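Local coordinates for protein separin (Saccharomyces cerevisiae, PDB 5U1T) that cleaves the MCD1/SCC1 subunit of cohesin at the onset of anaphase as a caspase-like cysteine protease, and is kept inactive by securin for most of the cell cycle, at residues F472-D475 with F476-A480; K583-N587 with K588-K592; R599-S602 with F603-D606; S628-I631 with K632-K636; S640-P643 with Y644-Y648. All coordinates share one frame; numbering follows the deposited sequence.

Contact 1: residues F472-D475 with F476-A480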
loop_
_atom_site.group_PDB
_atom_site.type_symbol
_atom_site.label_atom_id
_atom_site.label_comp_id
_atom_site.label_asym_id
_atom_site.label_seq_id
_atom_site.Cartn_x
_atom_site.Cartn_y
_atom_site.Cartn_z
ATOM N N PHE A 472 11.768 28.639 -12.108
ATOM C CA PHE A 472 12.664 29.417 -11.286
ATOM C C PHE A 472 12.042 29.944 -10.011
ATOM O O PHE A 472 12.645 29.907 -8.974
ATOM C CB PHE A 472 13.279 30.575 -12.053
ATOM C CG PHE A 472 14.106 31.457 -11.188
ATOM C CD1 PHE A 472 15.378 31.103 -10.858
ATOM C CD2 PHE A 472 13.583 32.594 -10.650
ATOM C CE1 PHE A 472 16.131 31.880 -10.025
ATOM C CE2 PHE A 472 14.325 33.373 -9.817
ATOM C CZ PHE A 472 15.602 33.018 -9.506
ATOM N N VAL A 473 10.817 30.420 -10.086
ATOM C CA VAL A 473 10.171 30.985 -8.930
ATOM C C VAL A 473 9.782 29.948 -7.907
ATOM O O VAL A 473 9.687 30.246 -6.750
ATOM C CB VAL A 473 8.985 31.868 -9.315
ATOM C CG1 VAL A 473 8.007 31.109 -10.156
ATOM C CG2 VAL A 473 8.304 32.392 -8.086
ATOM N N PHE A 474 9.549 28.730 -8.341
ATOM C CA PHE A 474 9.229 27.674 -7.425
ATOM C C PHE A 474 10.486 27.241 -6.726
ATOM O O PHE A 474 10.525 27.051 -5.545
ATOM C CB PHE A 474 8.640 26.511 -8.180
ATOM C CG PHE A 474 7.247 26.236 -7.810
ATOM C CD1 PHE A 474 6.962 25.547 -6.672
ATOM C CD2 PHE A 474 6.234 26.716 -8.566
ATOM C CE1 PHE A 474 5.676 25.310 -6.306
ATOM C CE2 PHE A 474 4.942 26.488 -8.212
ATOM C CZ PHE A 474 4.660 25.782 -7.077
ATOM N N ASP A 475 11.531 27.111 -7.506
ATOM C CA ASP A 475 12.833 26.735 -7.041
ATOM C C ASP A 475 13.335 27.724 -6.009
ATOM O O ASP A 475 13.862 27.333 -4.994
ATOM C CB ASP A 475 13.735 26.722 -8.255
ATOM C CG ASP A 475 15.070 26.186 -7.979
ATOM O OD1 ASP A 475 15.229 25.471 -7.003
ATOM O OD2 ASP A 475 15.977 26.473 -8.754
ATOM N N PHE A 476 13.164 29.007 -6.269
ATOM C CA PHE A 476 13.588 30.035 -5.353
ATOM C C PHE A 476 12.770 30.075 -4.088
ATOM O O PHE A 476 13.295 30.239 -3.023
ATOM C CB PHE A 476 13.501 31.402 -6.023
ATOM C CG PHE A 476 13.781 32.542 -5.098
ATOM C CD1 PHE A 476 12.794 33.066 -4.326
ATOM C CD2 PHE A 476 15.032 33.066 -4.996
ATOM C CE1 PHE A 476 13.047 34.086 -3.462
ATOM C CE2 PHE A 476 15.294 34.094 -4.138
ATOM C CZ PHE A 476 14.300 34.600 -3.366
ATOM N N CYS A 477 11.471 29.910 -4.207
ATOM C CA CYS A 477 10.608 29.986 -3.055
ATOM C C CYS A 477 10.643 28.799 -2.145
ATOM O O CYS A 477 10.479 28.941 -0.962
ATOM C CB CYS A 477 9.184 30.222 -3.491
ATOM S SG CYS A 477 8.854 31.908 -3.956
ATOM N N GLN A 478 10.846 27.625 -2.704
ATOM C CA GLN A 478 10.874 26.441 -1.886
ATOM C C GLN A 478 12.138 26.380 -1.102
ATOM O O GLN A 478 12.127 26.020 0.045
ATOM C CB GLN A 478 10.679 25.197 -2.710
ATOM C CG GLN A 478 9.370 24.525 -2.394
ATOM C CD GLN A 478 8.881 23.711 -3.531
ATOM O OE1 GLN A 478 9.655 23.054 -4.198
ATOM N NE2 GLN A 478 7.599 23.756 -3.771
ATOM N N ASN A 479 13.234 26.740 -1.730
ATOM C CA ASN A 479 14.501 26.768 -1.022
ATOM C C ASN A 479 14.541 27.838 0.064
ATOM O O ASN A 479 15.135 27.626 1.127
ATOM C CB ASN A 479 15.639 26.978 -1.996
ATOM C CG ASN A 479 16.090 25.692 -2.608
ATOM O OD1 ASN A 479 17.094 25.120 -2.194
ATOM N ND2 ASN A 479 15.333 25.196 -3.579
ATOM N N ALA A 480 13.908 28.982 -0.200
ATOM C CA ALA A 480 13.831 30.058 0.789
ATOM C C ALA A 480 12.989 29.575 1.956
ATOM O O ALA A 480 13.171 29.990 3.100
ATOM C CB ALA A 480 13.233 31.330 0.176
#
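Val473 and Cys477 meet one turn apart on the buried side of the helix 470-485, where Val473 CG2 lies 4.2 Å from Cys477 SG. The thiol suits the place, being small enough to pack on Val506 as well. Just beside them, Phe472 CE2 comes to 4.4 Å from Phe476 CB, while the Phe476 ring itself leans off toward Ile435 and Met503 because its CG is anti to the backbone N (chi1 174°). Phe474 points to another part of the buried side, against Val506, Ile528 and Leu532. Its ring receives Gln478 at the edge, with Gln478 NE2 3.5 Å from Phe474 CD1 and the amide plane turned 70° from the ring. The amide finds its polar partners elsewhere: OE1 is hydrogen-bonded to Ser602 OG, and NE2 weakly to Asn510 OD1.

The other side of the helix is looser, and Asp475 is exposed there. At its margin Asn479 folds back over the turn so that its ND2 donates to Asp475 O at 3.0 Å, lying in the carbonyl plane. Asp475 O also takes a weak bond from Asn479 N at 3.4 Å. The chemistry thus divides the helix: the buried side is mostly carbon and sulfur, with the Gln478 amide as the polar exception, satisfied by Ser602; at the margin the Asn479 amide adds a side-chain donor where the main-chain bond is weak, and the Asp475 carboxylate stays at the surface.

Contact 2: residues K583-N587 with K588-K592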
loop_
_atom_site.group_PDB
_atom_site.type_symbol
_atom_site.label_atom_id
_atom_site.label_comp_id
_atom_site.label_asym_id
_atom_site.label_seq_id
_atom_site.Cartn_x
_atom_site.Cartn_y
_atom_site.Cartn_z
ATOM N N LYS A 583 -5.195 12.790 -19.956
ATOM C CA LYS A 583 -5.135 12.933 -21.395
ATOM C C LYS A 583 -4.719 14.331 -21.760
ATOM O O LYS A 583 -3.886 14.522 -22.652
ATOM C CB LYS A 583 -6.473 12.587 -22.025
ATOM C CG LYS A 583 -6.472 11.189 -22.589
ATOM C CD LYS A 583 -7.813 10.515 -22.459
ATOM C CE LYS A 583 -7.671 9.010 -22.763
ATOM N NZ LYS A 583 -6.909 8.731 -24.056
ATOM N N LEU A 584 -5.294 15.305 -21.059
ATOM C CA LEU A 584 -4.932 16.705 -21.239
ATOM C C LEU A 584 -3.443 16.921 -21.076
ATOM O O LEU A 584 -2.808 17.571 -21.910
ATOM C CB LEU A 584 -5.689 17.585 -20.254
ATOM C CG LEU A 584 -6.973 18.096 -20.880
ATOM C CD1 LEU A 584 -7.887 18.661 -19.835
ATOM C CD2 LEU A 584 -6.595 19.127 -21.907
ATOM N N TYR A 585 -2.896 16.352 -20.012
ATOM C CA TYR A 585 -1.488 16.509 -19.717
ATOM C C TYR A 585 -0.619 15.887 -20.791
ATOM O O TYR A 585 0.399 16.466 -21.172
ATOM C CB TYR A 585 -1.153 15.904 -18.357
ATOM C CG TYR A 585 0.305 16.009 -17.984
ATOM C CD1 TYR A 585 0.869 17.231 -17.655
ATOM C CD2 TYR A 585 1.111 14.879 -17.942
ATOM C CE1 TYR A 585 2.200 17.326 -17.316
ATOM C CE2 TYR A 585 2.433 14.960 -17.601
ATOM C CZ TYR A 585 2.981 16.190 -17.284
ATOM O OH TYR A 585 4.315 16.275 -16.946
ATOM N N ILE A 586 -1.024 14.724 -21.296
ATOM C CA ILE A 586 -0.239 14.050 -22.319
ATOM C C ILE A 586 -0.264 14.819 -23.640
ATOM O O ILE A 586 0.775 14.986 -24.280
ATOM C CB ILE A 586 -0.727 12.600 -22.565
ATOM C CG1 ILE A 586 -0.445 11.718 -21.345
ATOM C CG2 ILE A 586 -0.057 11.993 -23.804
ATOM C CD1 ILE A 586 -0.831 10.269 -21.562
ATOM N N ASN A 587 -1.428 15.308 -24.052
ATOM C CA ASN A 587 -1.537 15.870 -25.394
ATOM C C ASN A 587 -1.357 17.373 -25.525
ATOM O O ASN A 587 -0.997 17.845 -26.610
ATOM C CB ASN A 587 -2.877 15.492 -25.998
ATOM C CG ASN A 587 -2.939 14.016 -26.371
ATOM O OD1 ASN A 587 -3.632 13.241 -25.714
ATOM N ND2 ASN A 587 -2.196 13.619 -27.421
ATOM N N LYS A 588 -1.603 18.123 -24.449
ATOM C CA LYS A 588 -1.536 19.577 -24.517
ATOM C C LYS A 588 -0.455 20.158 -23.613
ATOM O O LYS A 588 -0.213 21.353 -23.634
ATOM C CB LYS A 588 -2.886 20.195 -24.156
ATOM C CG LYS A 588 -4.031 19.699 -24.997
ATOM C CD LYS A 588 -3.672 19.719 -26.457
ATOM C CE LYS A 588 -4.274 20.927 -27.161
ATOM N NZ LYS A 588 -5.738 20.985 -26.856
ATOM N N TRP A 589 0.193 19.328 -22.807
ATOM C CA TRP A 589 1.356 19.804 -22.072
ATOM C C TRP A 589 2.597 19.016 -22.439
ATOM O O TRP A 589 3.493 19.520 -23.111
ATOM C CB TRP A 589 1.143 19.739 -20.555
ATOM C CG TRP A 589 2.098 20.659 -19.868
ATOM C CD1 TRP A 589 3.268 20.325 -19.256
ATOM C CD2 TRP A 589 1.998 22.081 -19.794
ATOM N NE1 TRP A 589 3.889 21.449 -18.776
ATOM C CE2 TRP A 589 3.130 22.542 -19.098
ATOM C CE3 TRP A 589 1.051 23.011 -20.240
ATOM C CZ2 TRP A 589 3.344 23.905 -18.833
ATOM C CZ3 TRP A 589 1.262 24.361 -19.972
ATOM C CH2 TRP A 589 2.401 24.792 -19.278
ATOM N N LEU A 590 2.622 17.760 -22.006
ATOM C CA LEU A 590 3.775 16.894 -22.190
ATOM C C LEU A 590 4.208 16.813 -23.638
ATOM O O LEU A 590 5.399 16.720 -23.921
ATOM C CB LEU A 590 3.455 15.512 -21.669
ATOM C CG LEU A 590 4.587 14.714 -21.036
ATOM C CD1 LEU A 590 5.198 15.508 -19.908
ATOM C CD2 LEU A 590 4.024 13.379 -20.528
ATOM N N GLN A 591 3.245 16.868 -24.555
ATOM C CA GLN A 591 3.533 16.744 -25.985
ATOM C C GLN A 591 4.212 17.975 -26.565
ATOM O O GLN A 591 4.991 17.867 -27.521
ATOM C CB GLN A 591 2.251 16.476 -26.767
ATOM C CG GLN A 591 2.461 15.513 -27.918
ATOM C CD GLN A 591 3.158 14.230 -27.474
ATOM O OE1 GLN A 591 2.712 13.551 -26.545
ATOM N NE2 GLN A 591 4.268 13.904 -28.133
ATOM N N LYS A 592 3.892 19.138 -25.991
ATOM C CA LYS A 592 4.480 20.419 -26.367
ATOM C C LYS A 592 5.717 20.695 -25.522
ATOM O O LYS A 592 6.048 21.845 -25.227
ATOM C CB LYS A 592 3.458 21.551 -26.202
ATOM C CG LYS A 592 2.047 21.161 -26.632
ATOM C CD LYS A 592 1.402 22.212 -27.537
ATOM C CE LYS A 592 0.274 21.576 -28.363
ATOM N NZ LYS A 592 0.721 20.313 -29.033
#
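Tyr585 is flanked by two residues of the following turn, Trp589 and Leu590. Its ring meets the indole rim to rim: Tyr585 CE1 is 3.7 Å from Trp589 CD1, the planes differ by only 16°, and neither ring covers the other. Leu590 lies over one face of the phenol, toward the rim, its CD1 3.5 Å from Tyr585 CZ. Both neighbours are reached because Tyr585 CG is turned opposite the main-chain nitrogen (chi1 179°), which carries the ring forward along the helix.

The backbone explains why Leu590 arrives here. At the end of helix 578-590 the turn widens to a pi-type one, and Leu590 N donates to Tyr585 O at 2.7 Å, five residues on; Trp589 N reaches Tyr585 O weakly, at 3.3 Å. One residue earlier, Lys588 N still makes the ordinary bond to Leu584 O at 2.9 Å, and Leu584 CD2 touches the aliphatic start of Lys588.

Beyond this shell, Phe607 meets the phenol edge-to-face, Tyr638 packs on all three side chains, and Glu604 takes Tyr585 OH on OE1 and Trp589 NE1 on OE2. A phenylalanine at this position would keep the ring but is likely to leave Glu604 OE1 without one of its hydrogen-bond partners. Aromatic residues with polar tips therefore do double duty, building an apolar layer and giving both oxygens of the buried Glu604 neutral partners, which would probably favour its charged form.

Contact 3: residues R599-S602 with F603-D606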
loop_
_atom_site.group_PDB
_atom_site.type_symbol
_atom_site.label_atom_id
_atom_site.label_comp_id
_atom_site.label_asym_id
_atom_site.label_seq_id
_atom_site.Cartn_x
_atom_site.Cartn_y
_atom_site.Cartn_z
ATOM N N ARG A 599 13.006 24.484 -18.735
ATOM C CA ARG A 599 13.229 23.640 -17.574
ATOM C C ARG A 599 11.930 23.337 -16.851
ATOM O O ARG A 599 11.019 24.152 -16.796
ATOM C CB ARG A 599 14.206 24.318 -16.625
ATOM C CG ARG A 599 14.869 23.407 -15.662
ATOM C CD ARG A 599 16.033 24.105 -14.987
ATOM N NE ARG A 599 16.661 23.187 -14.047
ATOM C CZ ARG A 599 16.231 22.971 -12.801
ATOM N NH1 ARG A 599 16.865 22.080 -12.030
ATOM N NH2 ARG A 599 15.167 23.634 -12.323
ATOM N N ILE A 600 11.853 22.163 -16.282
ATOM C CA ILE A 600 10.603 21.729 -15.763
ATOM C C ILE A 600 10.562 22.108 -14.323
ATOM O O ILE A 600 11.516 21.950 -13.612
ATOM C CB ILE A 600 10.447 20.234 -15.955
ATOM C CG1 ILE A 600 10.450 19.955 -17.429
ATOM C CG2 ILE A 600 9.125 19.755 -15.427
ATOM C CD1 ILE A 600 9.249 20.536 -18.104
ATOM N N SER A 601 9.417 22.606 -13.904
ATOM C CA SER A 601 9.132 22.935 -12.514
ATOM C C SER A 601 9.162 21.766 -11.577
ATOM O O SER A 601 8.961 20.654 -11.969
ATOM C CB SER A 601 7.780 23.639 -12.360
ATOM O OG SER A 601 6.955 23.563 -13.500
ATOM N N SER A 602 9.375 22.037 -10.308
ATOM C CA SER A 602 9.301 21.007 -9.324
ATOM C C SER A 602 7.853 20.831 -9.068
ATOM O O SER A 602 7.412 19.794 -8.657
ATOM C CB SER A 602 10.028 21.411 -8.066
ATOM O OG SER A 602 9.264 22.309 -7.316
ATOM N N PHE A 603 7.106 21.874 -9.321
ATOM C CA PHE A 603 5.664 21.806 -9.205
ATOM C C PHE A 603 5.122 20.758 -10.192
ATOM O O PHE A 603 4.202 20.001 -9.883
ATOM C CB PHE A 603 5.079 23.183 -9.471
ATOM C CG PHE A 603 3.603 23.269 -9.335
ATOM C CD1 PHE A 603 2.999 23.185 -8.090
ATOM C CD2 PHE A 603 2.812 23.504 -10.447
ATOM C CE1 PHE A 603 1.639 23.322 -7.956
ATOM C CE2 PHE A 603 1.441 23.624 -10.317
ATOM C CZ PHE A 603 0.859 23.539 -9.061
ATOM N N GLU A 604 5.702 20.710 -11.383
ATOM C CA GLU A 604 5.237 19.758 -12.368
ATOM C C GLU A 604 5.791 18.344 -12.105
ATOM O O GLU A 604 5.050 17.371 -12.210
ATOM C CB GLU A 604 5.596 20.214 -13.773
ATOM C CG GLU A 604 4.957 19.347 -14.812
ATOM C CD GLU A 604 5.438 19.664 -16.188
ATOM O OE1 GLU A 604 5.483 18.743 -17.016
ATOM O OE2 GLU A 604 5.791 20.838 -16.443
ATOM N N MET A 605 7.077 18.257 -11.757
ATOM C CA MET A 605 7.715 17.017 -11.308
ATOM C C MET A 605 6.923 16.281 -10.235
ATOM O O MET A 605 6.665 15.085 -10.344
ATOM C CB MET A 605 9.117 17.294 -10.760
ATOM C CG MET A 605 10.095 17.831 -11.780
ATOM S SD MET A 605 10.324 16.581 -13.051
ATOM C CE MET A 605 9.321 17.224 -14.414
ATOM N N ASP A 606 6.569 17.006 -9.185
ATOM C CA ASP A 606 5.812 16.441 -8.085
ATOM C C ASP A 606 4.437 16.049 -8.542
ATOM O O ASP A 606 3.866 15.107 -8.022
ATOM C CB ASP A 606 5.691 17.428 -6.932
ATOM C CG ASP A 606 7.022 17.753 -6.308
ATOM O OD1 ASP A 606 8.042 17.098 -6.664
ATOM O OD2 ASP A 606 7.045 18.676 -5.456
#
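Phe603 is the second residue of helix 602-617, its CB 4.0 Å from CB of the N-cap residue, Ser601. The ring is carried on the far side of CB from the backbone N (chi1 -178°), away from the preceding loop. It meets the Phe474 ring and an aromatic side chain of the other protein chain, and Phe603 O accepts a hydrogen bond from an aromatic side chain there. Glu604 comes next, its N making a weak bond to Ser601 O at 3.3 Å. Its CB rests 3.6 Å from Ser601 OG, and its extended chain runs past Ile600. Ser601 OG lies 3.8 Å from Glu604 N, too far for the classical capping bond, so this serine is an N-cap by position.

Met605 closes the first turn, its N donating to Ser601 O at 3.1 Å and nearly straight (174°), so that oxygen takes two N-H groups. As modelled, the flexible thioether crosses Ile600 at about a right angle, although the distance between their methyl groups is doubtful. Asp606 follows, with N bonded to Ser602 O at 3.0 Å; its carboxylate has a long, weak ion pair with Lys609. Buried Glu604 is hydrogen-bonded to Tyr638, Tyr585 and Trp589, neutral groups that probably stabilise its charge, with perhaps a modest addition from the helix N-terminus.

Contact 4: residues S628-I631 with K632-K636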
loop_
_atom_site.group_PDB
_atom_site.type_symbol
_atom_site.label_atom_id
_atom_site.label_comp_id
_atom_site.label_asym_id
_atom_site.label_seq_id
_atom_site.Cartn_x
_atom_site.Cartn_y
_atom_site.Cartn_z
ATOM N N SER A 628 3.565 6.963 -19.007
ATOM C CA SER A 628 4.948 6.560 -18.730
ATOM C C SER A 628 5.812 6.537 -19.977
ATOM O O SER A 628 6.950 7.013 -19.962
ATOM C CB SER A 628 4.992 5.179 -18.077
ATOM O OG SER A 628 4.848 5.291 -16.676
ATOM N N LEU A 629 5.275 5.966 -21.051
ATOM C CA LEU A 629 6.019 5.886 -22.297
ATOM C C LEU A 629 6.295 7.297 -22.787
ATOM O O LEU A 629 7.411 7.620 -23.188
ATOM C CB LEU A 629 5.260 5.082 -23.357
ATOM C CG LEU A 629 5.087 3.564 -23.182
ATOM C CD1 LEU A 629 4.433 2.988 -24.415
ATOM C CD2 LEU A 629 6.406 2.865 -22.879
ATOM N N CYS A 630 5.278 8.141 -22.725
ATOM C CA CYS A 630 5.419 9.498 -23.205
ATOM C C CYS A 630 6.496 10.284 -22.421
ATOM O O CYS A 630 7.307 10.989 -23.013
ATOM C CB CYS A 630 4.073 10.205 -23.140
ATOM S SG CYS A 630 4.177 11.866 -23.764
ATOM N N ILE A 631 6.499 10.140 -21.096
ATOM C CA ILE A 631 7.548 10.703 -20.244
ATOM C C ILE A 631 8.933 10.237 -20.667
ATOM O O ILE A 631 9.833 11.048 -20.913
ATOM C CB ILE A 631 7.339 10.323 -18.767
ATOM C CG1 ILE A 631 6.087 11.005 -18.210
ATOM C CG2 ILE A 631 8.581 10.642 -17.944
ATOM C CD1 ILE A 631 5.640 10.449 -16.902
ATOM N N LYS A 632 9.101 8.923 -20.764
ATOM C CA LYS A 632 10.381 8.330 -21.137
ATOM C C LYS A 632 10.737 8.713 -22.549
ATOM O O LYS A 632 11.847 8.463 -23.003
ATOM C CB LYS A 632 10.343 6.812 -21.011
ATOM C CG LYS A 632 9.978 6.291 -19.625
ATOM C CD LYS A 632 9.483 4.838 -19.714
ATOM C CE LYS A 632 10.399 4.011 -20.607
ATOM N NZ LYS A 632 11.809 3.955 -20.102
ATOM N N SER A 633 9.777 9.303 -23.248
ATOM C CA SER A 633 10.018 9.826 -24.576
ATOM C C SER A 633 10.597 11.251 -24.491
ATOM O O SER A 633 11.657 11.534 -25.050
ATOM C CB SER A 633 8.726 9.793 -25.386
ATOM O OG SER A 633 8.835 10.561 -26.560
ATOM N N LYS A 634 9.916 12.133 -23.763
ATOM C CA LYS A 634 10.380 13.502 -23.559
ATOM C C LYS A 634 11.483 13.541 -22.496
ATOM O O LYS A 634 11.480 14.399 -21.604
ATOM C CB LYS A 634 9.224 14.412 -23.139
ATOM C CG LYS A 634 7.937 14.246 -23.910
ATOM C CD LYS A 634 8.093 14.673 -25.337
ATOM C CE LYS A 634 6.756 14.682 -26.054
ATOM N NZ LYS A 634 6.900 15.179 -27.463
ATOM N N GLU A 635 12.416 12.607 -22.601
ATOM C CA GLU A 635 13.561 12.488 -21.703
ATOM C C GLU A 635 14.478 13.725 -21.635
ATOM O O GLU A 635 15.131 13.974 -20.609
ATOM C CB GLU A 635 14.369 11.280 -22.144
ATOM C CG GLU A 635 15.613 11.004 -21.371
ATOM C CD GLU A 635 16.131 9.629 -21.715
ATOM O OE1 GLU A 635 16.721 9.464 -22.820
ATOM O OE2 GLU A 635 15.911 8.704 -20.891
ATOM N N LYS A 636 14.530 14.488 -22.729
ATOM C CA LYS A 636 15.292 15.734 -22.788
ATOM C C LYS A 636 14.967 16.670 -21.629
ATOM O O LYS A 636 15.791 17.489 -21.241
ATOM C CB LYS A 636 15.028 16.458 -24.119
ATOM C CG LYS A 636 15.848 17.744 -24.352
ATOM C CD LYS A 636 15.550 18.364 -25.725
ATOM C CE LYS A 636 16.274 19.689 -25.917
ATOM N NZ LYS A 636 15.776 20.432 -27.115
#
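Lys632 folds back over Ser628 where helix 621-633 ends and an inverse gamma turn centred on Lys634 leads into helix 635-638. Lys632 N gives Ser628 O a nearly straight bond of 3.0 Å (171°), and the start of the side chain stays over that carbonyl, with Lys632 CD 3.3 Å from Ser628 O. Since CG lies beside the backbone N (chi1 -57°) and the chain bends again at its last two torsions, NZ is brought to Asp646 OD1, with which it forms a salt bridge. An alanine in place of Lys632 would probably leave Asp646 without this positive partner and uncover the carbonyl of Ser628.

Ser628 is satisfied at both ends: its O by Lys632 N, and its buried OG by Ala645 O, so a small hydroxyl suits the close approach of helix 642-655. Cys630 O is the acceptor at the helix end, taking Lys634 N at 2.9 Å (163°), while a second approach from Ser633 N is weak and less certainly placed. Past it, Glu635 N makes a weak 2.8 Å bond to Ser633 O, across the gamma turn. Ile631 has no polar end to satisfy and packs on Val608 and Leu590. The Lys634 side chain runs past Cys630 toward Gln591: NZ has a weak bond to Gln591 O, CG lies 3.4 Å from Cys630 O, and CE passes 4.5 Å from Cys630 SG.

Contact 5: residues S640-P643 with Y644-Y648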
loop_
_atom_site.group_PDB
_atom_site.type_symbol
_atom_site.label_atom_id
_atom_site.label_comp_id
_atom_site.label_asym_id
_atom_site.label_seq_id
_atom_site.Cartn_x
_atom_site.Cartn_y
_atom_site.Cartn_z
ATOM N N SER A 640 14.893 13.410 -14.918
ATOM C CA SER A 640 14.965 13.265 -13.460
ATOM C C SER A 640 13.820 12.417 -12.924
ATOM O O SER A 640 13.903 11.817 -11.853
ATOM C CB SER A 640 14.960 14.645 -12.772
ATOM O OG SER A 640 13.645 15.163 -12.591
ATOM N N ILE A 641 12.746 12.369 -13.693
ATOM C CA ILE A 641 11.519 11.744 -13.243
ATOM C C ILE A 641 11.346 10.350 -13.858
ATOM O O ILE A 641 10.550 9.555 -13.377
ATOM C CB ILE A 641 10.337 12.636 -13.599
ATOM C CG1 ILE A 641 9.309 12.637 -12.505
ATOM C CG2 ILE A 641 9.694 12.229 -14.919
ATOM C CD1 ILE A 641 8.131 13.431 -12.923
ATOM N N VAL A 642 12.114 10.064 -14.911
ATOM C CA VAL A 642 12.051 8.799 -15.645
ATOM C C VAL A 642 12.220 7.528 -14.778
ATOM O O VAL A 642 11.639 6.489 -15.098
ATOM C CB VAL A 642 13.105 8.788 -16.788
ATOM C CG1 VAL A 642 13.235 7.407 -17.415
ATOM C CG2 VAL A 642 12.730 9.801 -17.849
ATOM N N PRO A 643 13.004 7.592 -13.684
ATOM C CA PRO A 643 12.916 6.471 -12.732
ATOM C C PRO A 643 11.484 6.151 -12.283
ATOM O O PRO A 643 11.163 4.989 -11.998
ATOM C CB PRO A 643 13.745 6.963 -11.538
ATOM C CG PRO A 643 14.790 7.828 -12.166
ATOM C CD PRO A 643 14.145 8.479 -13.378
ATOM N N TYR A 644 10.632 7.167 -12.208
ATOM C CA TYR A 644 9.258 6.935 -11.801
ATOM C C TYR A 644 8.455 6.373 -12.951
ATOM O O TYR A 644 7.584 5.524 -12.747
ATOM C CB TYR A 644 8.598 8.208 -11.293
ATOM C CG TYR A 644 9.081 8.640 -9.938
ATOM C CD1 TYR A 644 10.250 9.383 -9.807
ATOM C CD2 TYR A 644 8.367 8.327 -8.798
ATOM C CE1 TYR A 644 10.697 9.787 -8.580
ATOM C CE2 TYR A 644 8.802 8.730 -7.568
ATOM C CZ TYR A 644 9.969 9.464 -7.463
ATOM O OH TYR A 644 10.418 9.884 -6.232
ATOM N N ALA A 645 8.731 6.849 -14.157
ATOM C CA ALA A 645 8.019 6.327 -15.299
ATOM C C ALA A 645 8.373 4.848 -15.444
ATOM O O ALA A 645 7.501 4.039 -15.707
ATOM C CB ALA A 645 8.350 7.105 -16.545
ATOM N N ASP A 646 9.637 4.493 -15.225
ATOM C CA ASP A 646 10.085 3.114 -15.401
ATOM C C ASP A 646 9.444 2.173 -14.377
ATOM O O ASP A 646 8.885 1.149 -14.759
ATOM C CB ASP A 646 11.616 3.021 -15.333
ATOM C CG ASP A 646 12.278 3.300 -16.687
ATOM O OD1 ASP A 646 11.548 3.305 -17.699
ATOM O OD2 ASP A 646 13.516 3.512 -16.759
ATOM N N ASN A 647 9.506 2.523 -13.093
ATOM C CA ASN A 647 8.829 1.753 -12.051
ATOM C C ASN A 647 7.333 1.604 -12.314
ATOM O O ASN A 647 6.768 0.521 -12.129
ATOM C CB ASN A 647 9.043 2.399 -10.672
ATOM C CG ASN A 647 8.066 1.858 -9.579
ATOM O OD1 ASN A 647 6.852 2.108 -9.623
ATOM N ND2 ASN A 647 8.613 1.167 -8.578
ATOM N N TYR A 648 6.677 2.685 -12.716
ATOM C CA TYR A 648 5.219 2.654 -12.810
ATOM C C TYR A 648 4.760 1.981 -14.107
ATOM O O TYR A 648 3.641 1.466 -14.180
ATOM C CB TYR A 648 4.630 4.064 -12.683
ATOM C CG TYR A 648 4.402 4.489 -11.249
ATOM C CD1 TYR A 648 3.450 3.847 -10.463
ATOM C CD2 TYR A 648 5.136 5.528 -10.673
ATOM C CE1 TYR A 648 3.229 4.216 -9.158
ATOM C CE2 TYR A 648 4.920 5.910 -9.353
ATOM C CZ TYR A 648 3.965 5.252 -8.603
ATOM O OH TYR A 648 3.721 5.609 -7.294
#
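The Tyr644 ring has Ile641 O at its edge, in plane, with Tyr644 CD1 3.6 Å from that oxygen, in the first turn of helix 642-655. The ring also touches Lys609, Glu681 and Leu685, so a large flat ring suits this seam between helices. Further on, Asn647 OD1 lies 3.7 Å above one face of the Tyr648 ring, displaced toward its rim.

Ile641 O starts the turn. Tyr644 N donates to Ile641 O at 2.7 Å, three residues on, and Ala645 N adds a weak bond to Ile641 O at 3.4 Å. Tyr644 CG lies beside its own backbone N (chi1 -73°), which brings the ring back alongside Ile641, whose CG1 is 4.3 Å from Tyr644 CD1.

Regular spacing follows: Asp646 N bonds to Val642 O at 2.8 Å and Asn647 N to Pro643 O at 3.2 Å. Proline is well placed in this opening turn, where the N-H it lacks is not needed for helix bonding. The Asn647 amide reaches out to Leu685 O, and Ala645 is small enough for helix 621-633 to lie close. Asp646 directs OD1 to Lys632, while its OD2 rests 4.0 Å from Val642 CG1.

How the contacts relate
Contact 1 is the most buried of the five, an uninterrupted stretch of helix rich in phenylalanine, valine and cysteine; contacts 2 to 5 are partly buried and sit at helix ends. Contacts 2 and 4 occur where helices finish, through a widened turn and a gamma turn respectively, whereas contacts 3 and 5 are first turns. Contact 3 lies between contacts 1 and 2, touching one through a serine hydroxyl and a phenylalanine ring and the other through a glutamate. Apolar packing is prominent in 472-480 and aromatic packing in 583-592, while 628-636 and 640-648, with centres about 9 Å apart, are joined by one salt bridge, a hydrogen bond and aliphatic contact.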